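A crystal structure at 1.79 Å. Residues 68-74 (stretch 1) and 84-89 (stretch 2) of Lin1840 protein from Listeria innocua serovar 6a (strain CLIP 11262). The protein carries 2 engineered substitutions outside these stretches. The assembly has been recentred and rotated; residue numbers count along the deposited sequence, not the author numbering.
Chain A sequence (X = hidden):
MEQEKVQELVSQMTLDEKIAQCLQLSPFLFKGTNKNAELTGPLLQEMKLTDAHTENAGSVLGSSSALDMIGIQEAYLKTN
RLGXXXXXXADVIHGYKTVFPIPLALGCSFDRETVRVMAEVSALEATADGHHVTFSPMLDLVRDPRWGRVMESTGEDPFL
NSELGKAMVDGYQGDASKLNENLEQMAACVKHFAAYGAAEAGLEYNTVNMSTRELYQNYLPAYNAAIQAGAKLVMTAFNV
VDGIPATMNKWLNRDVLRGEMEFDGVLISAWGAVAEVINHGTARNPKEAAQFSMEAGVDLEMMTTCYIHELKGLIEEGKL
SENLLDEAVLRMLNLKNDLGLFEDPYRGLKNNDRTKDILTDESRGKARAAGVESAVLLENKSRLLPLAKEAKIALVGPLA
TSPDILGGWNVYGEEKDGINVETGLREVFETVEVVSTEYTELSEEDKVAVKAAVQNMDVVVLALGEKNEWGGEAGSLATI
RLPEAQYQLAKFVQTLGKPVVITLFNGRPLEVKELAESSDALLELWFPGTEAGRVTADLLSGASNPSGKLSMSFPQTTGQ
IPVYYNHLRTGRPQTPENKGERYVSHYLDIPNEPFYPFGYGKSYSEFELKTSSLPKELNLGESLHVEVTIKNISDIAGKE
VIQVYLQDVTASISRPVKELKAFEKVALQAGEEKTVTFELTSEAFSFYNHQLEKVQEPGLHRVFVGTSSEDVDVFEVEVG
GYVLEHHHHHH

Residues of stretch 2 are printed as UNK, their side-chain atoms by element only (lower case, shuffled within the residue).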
ATOM      1  N   ASP A  68     -34.556 -28.828  -2.192  1.00 12.92           N
ATOM      2  CA  ASP A  68     -33.269 -29.197  -2.715  1.00 12.96           C
ATOM      3  C   ASP A  68     -32.554 -29.983  -1.607  1.00 12.02           C
ATOM      4  O   ASP A  68     -32.100 -31.141  -1.812  1.00 13.25           O
ATOM      5  CB  ASP A  68     -32.456 -27.967  -3.168  1.00 12.28           C
ATOM      6  CG  ASP A  68     -31.465 -28.263  -4.286  1.00 14.61           C
ATOM      7  OD1 ASP A  68     -31.395 -29.405  -4.802  1.00 17.64           O
ATOM      8  OD2 ASP A  68     -30.688 -27.330  -4.646  1.00 15.18           O
ATOM      9  N   MET A  69     -32.473 -29.387  -0.433  1.00 12.44           N
ATOM     10  CA  MET A  69     -31.823 -30.028   0.711  1.00 12.15           C
ATOM     11  C   MET A  69     -32.452 -31.409   1.029  1.00 12.42           C
ATOM     12  O   MET A  69     -31.765 -32.447   1.141  1.00 12.54           O
ATOM     13  CB  MET A  69     -31.887 -29.081   1.902  1.00 11.98           C
ATOM     14  CG  MET A  69     -31.320 -29.588   3.215  1.00 11.76           C
ATOM     15  SD  MET A  69     -32.240 -30.795   4.148  1.00 13.91           S
ATOM     16  CE  MET A  69     -33.456 -29.723   4.924  1.00 16.20           C
ATOM     17  N   ILE A  70     -33.750 -31.429   1.165  1.00 11.87           N
ATOM     18  CA  ILE A  70     -34.446 -32.692   1.568  1.00 14.03           C
ATOM     19  C   ILE A  70     -34.234 -33.789   0.558  1.00 13.25           C
ATOM     20  O   ILE A  70     -33.946 -34.942   0.944  1.00 15.53           O
ATOM     21  CB  ILE A  70     -35.936 -32.453   1.848  1.00 14.13           C
ATOM     22  CG1 ILE A  70     -36.125 -31.621   3.110  1.00 16.14           C
ATOM     23  CG2 ILE A  70     -36.698 -33.791   1.969  1.00 17.29           C
ATOM     24  CD1 ILE A  70     -37.461 -30.904   3.158  1.00 18.21           C
ATOM     25  N   GLY A  71     -34.302 -33.445  -0.733  1.00 14.80           N
ATOM     26  CA  GLY A  71     -34.130 -34.419  -1.821  1.00 14.66           C
ATOM     27  C   GLY A  71     -32.725 -34.995  -1.785  1.00 15.66           C
ATOM     28  O   GLY A  71     -32.526 -36.189  -1.913  1.00 14.13           O
ATOM     29  N   ILE A  72     -31.731 -34.099  -1.623  1.00 13.16           N
ATOM     30  CA  ILE A  72     -30.356 -34.486  -1.607  1.00 11.34           C
ATOM     31  C   ILE A  72     -30.036 -35.326  -0.402  1.00  9.92           C
ATOM     32  O   ILE A  72     -29.355 -36.350  -0.562  1.00 11.73           O
ATOM     33  CB  ILE A  72     -29.437 -33.241  -1.682  1.00 13.59           C
ATOM     34  CG1 ILE A  72     -29.485 -32.604  -3.074  1.00 13.04           C
ATOM     35  CG2 ILE A  72     -27.988 -33.599  -1.343  1.00 12.86           C
ATOM     36  CD1 ILE A  72     -28.875 -31.193  -3.081  1.00 12.32           C
ATOM     37  N   GLN A  73     -30.455 -34.877   0.796  1.00  8.65           N
ATOM     38  CA  GLN A  73     -30.151 -35.577   2.030  1.00  9.90           C
ATOM     39  C   GLN A  73     -30.871 -36.970   2.002  1.00 12.41           C
ATOM     40  O   GLN A  73     -30.313 -38.013   2.427  1.00 13.16           O
ATOM     41  CB  GLN A  73     -30.620 -34.767   3.210  1.00  9.52           C
ATOM     42  CG  GLN A  73     -30.238 -35.293   4.592  1.00  8.86           C
ATOM     43  CD  GLN A  73     -28.751 -35.055   4.879  1.00 10.65           C
ATOM     44  OE1 GLN A  73     -27.871 -35.725   4.285  1.00 13.91           O
ATOM     45  NE2 GLN A  73     -28.463 -34.127   5.772  1.00 10.28           N
ATOM     46  N   GLU A  74     -32.084 -37.011   1.476  1.00 14.74           N
ATOM     47  CA  GLU A  74     -32.840 -38.289   1.450  1.00 16.10           C
ATOM     48  C   GLU A  74     -32.179 -39.316   0.557  1.00 17.28           C
ATOM     49  O   GLU A  74     -31.938 -40.452   0.966  1.00 16.57           O
ATOM     50  CB  GLU A  74     -34.338 -38.042   1.028  1.00 18.54           C
ATOM     51  CG  GLU A  74     -35.220 -39.249   1.358  1.00 26.87           C
ATOM     52  CD  GLU A  74     -36.695 -38.936   1.400  1.00 37.05           C
ATOM     53  OE1 GLU A  74     -37.111 -37.951   0.752  1.00 34.87           O
ATOM     54  OE2 GLU A  74     -37.438 -39.695   2.098  1.00 53.31           O
ATOM     55  N   UNK A  84     -23.961 -41.272   7.631  1.00 12.28           N
ATOM     56  CA  UNK A  84     -23.334 -39.955   7.954  1.00 13.21           C
ATOM     57  C   UNK A  84     -23.989 -38.886   7.075  1.00 12.22           C
ATOM     58  O   UNK A  84     -23.714 -38.834   5.838  1.00 12.16           O
ATOM     59  c   UNK A  84     -19.690 -41.236   8.199  1.00 17.72           C
ATOM     60  c   UNK A  84     -21.207 -38.647   8.211  1.00 17.73           C
ATOM     61  c   UNK A  84     -21.816 -39.968   7.752  1.00 13.91           C
ATOM     62  c   UNK A  84     -21.144 -41.035   8.608  1.00 17.24           C
ATOM     63  N   UNK A  85     -24.922 -38.104   7.665  1.00 12.75           N
ATOM     64  CA  UNK A  85     -25.633 -37.107   6.878  1.00 13.67           C
ATOM     65  C   UNK A  85     -24.716 -36.019   6.379  1.00 12.19           C
ATOM     66  O   UNK A  85     -23.654 -35.789   6.956  1.00 11.21           O
ATOM     67  c   UNK A  85     -25.211 -37.949   9.088  1.00 16.72           C
ATOM     68  c   UNK A  85     -26.643 -36.472   7.872  1.00 15.27           C
ATOM     69  c   UNK A  85     -26.570 -37.287   9.069  1.00 18.80           C
ATOM     70  N   UNK A  86     -25.139 -35.400   5.290  1.00 10.77           N
ATOM     71  CA  UNK A  86     -24.484 -34.204   4.744  1.00 11.28           C
ATOM     72  C   UNK A  86     -24.673 -33.000   5.612  1.00 10.92           C
ATOM     73  O   UNK A  86     -25.716 -32.818   6.252  1.00  9.92           O
ATOM     74  c   UNK A  86     -23.258 -34.547   1.779  1.00 12.19           C
ATOM     75  c   UNK A  86     -25.616 -34.722   1.129  1.00 11.93           C
ATOM     76  c   UNK A  86     -24.670 -34.836   2.247  1.00 11.96           C
ATOM     77  c   UNK A  86     -25.061 -33.874   3.369  1.00 10.49           C
ATOM     78  N   UNK A  87     -23.660 -32.121   5.617  1.00 13.65           N
ATOM     79  CA  UNK A  87     -23.855 -30.789   6.225  1.00 10.91           C
ATOM     80  C   UNK A  87     -23.961 -29.758   5.092  1.00  9.20           C
ATOM     81  O   UNK A  87     -23.239 -29.876   4.101  1.00  9.19           O
ATOM     82  c   UNK A  87     -21.317 -30.523   6.686  1.00  9.74           C
ATOM     83  c   UNK A  87     -22.727 -30.405   7.289  1.00 10.50           C
ATOM     84  c   UNK A  87     -23.073 -29.063   7.896  1.00 10.46           C
ATOM     85  N   UNK A  88     -24.930 -28.837   5.210  1.00  8.21           N
ATOM     86  CA  UNK A  88     -25.310 -27.854   4.175  1.00  8.13           C
ATOM     87  C   UNK A  88     -24.889 -26.473   4.627  1.00  7.77           C
ATOM     88  O   UNK A  88     -25.294 -25.990   5.708  1.00  8.95           O
ATOM     89  c   UNK A  88     -28.200 -31.290   1.741  1.00 10.23           C
ATOM     90  c   UNK A  88     -27.871 -31.424   3.104  1.00  9.43           C
ATOM     91  c   UNK A  88     -27.346 -29.080   3.218  1.00  9.77           C
ATOM     92  c   UNK A  88     -27.447 -30.341   3.841  1.00 10.21           C
ATOM     93  c   UNK A  88     -26.837 -27.871   3.986  1.00  8.43           C
ATOM     94  c   UNK A  88     -28.119 -30.041   1.121  1.00 11.96           C
ATOM     95  c   UNK A  88     -27.655 -28.964   1.866  1.00 12.01           C
ATOM     96  N   UNK A  89     -24.096 -25.833   3.791  1.00  8.50           N
ATOM     97  CA  UNK A  89     -23.569 -24.519   4.069  1.00  8.32           C
ATOM     98  C   UNK A  89     -23.946 -23.524   2.974  1.00  9.04           C
ATOM     99  O   UNK A  89     -24.186 -23.905   1.795  1.00  8.71           O
ATOM    100  c   UNK A  89     -22.055 -24.616   4.130  1.00  9.26           C
ATOM    101  c   UNK A  89     -19.524 -27.112   6.195  1.00  7.86           C
ATOM    102  s   UNK A  89     -19.840 -25.491   5.540  1.00  8.55           S
ATOM    103  c   UNK A  89     -21.522 -25.749   4.970  1.00  8.17           C
TER

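Position 84 has four side-chain carbons. The first is forked, and one arm is two carbons long. The CA-to-CB bond points away from the helix, and the side chain touches nothing on stretch 1. A fork at the first carbon with one longer arm is isoleucine's: this is Ile84.

Position 85 has three carbons that close a ring onto its own backbone N. Such a ring leaves the nitrogen without a hydrogen to donate. Its CB lies 3.6 Å from NE2 of Gln73. The residue is Pro85, with its ring in the C-gamma exo pucker.

Position 86 has four carbons, forked at the second. Its CA-to-CB bond points toward the helix. One carbon at the end of the fork comes within 3.6 Å of CG2 of Ile72. Its backbone is held as well: N at position 86 donates to OE1 of Gln73 at 2.9 Å. A fork at the second carbon, with carbon alone, means leucine. This is Leu86, with chi1 in m and chi2 in t; the atom near Ile72 is CD1.

Position 87 has one carbon carrying two more, three in all. The CA-to-CB bond points away from the helix, and no contact with stretch 1 is made. The short fork identifies Val87, where the strand begins.

Position 88 has one carbon followed by a ring of six carbons. No oxygen is attached, so tyrosine is excluded. CG of Met69 sits over one ring face, 3.7 Å from the ring centroid. The residue is Phe88. Its CZ is 3.9 Å from CG2 of Ile72, and NE2 of Gln73 lies at the ring edge, 3.8 Å from CE1.

Position 89 has two carbons, a sulfur and a final carbon, unbranched. It is out of reach of stretch 1. The thioether makes it Met89.

The contact joins a helix to a loop that runs into a strand. Helix and strand run roughly antiparallel, at 150°. Gln73 anchors the loop at position 86 with both ends of its amide. Besides accepting from Leu86 N, it donates from NE2 to Leu86 O at 3.1 Å. The two bonds pair one side chain with the polar backbone groups of one residue. Around this polar clasp the packing is apolar. Leu86 and Phe88 have CA-to-CB bonds toward the helix and both meet Ile72, while that of Val87 between them points away, the alternation usual in an extended chain. Met69 covers the Phe88 ring almost along its normal, with CG only 4° off it.

Stretch 2 84-89: IPLVFM
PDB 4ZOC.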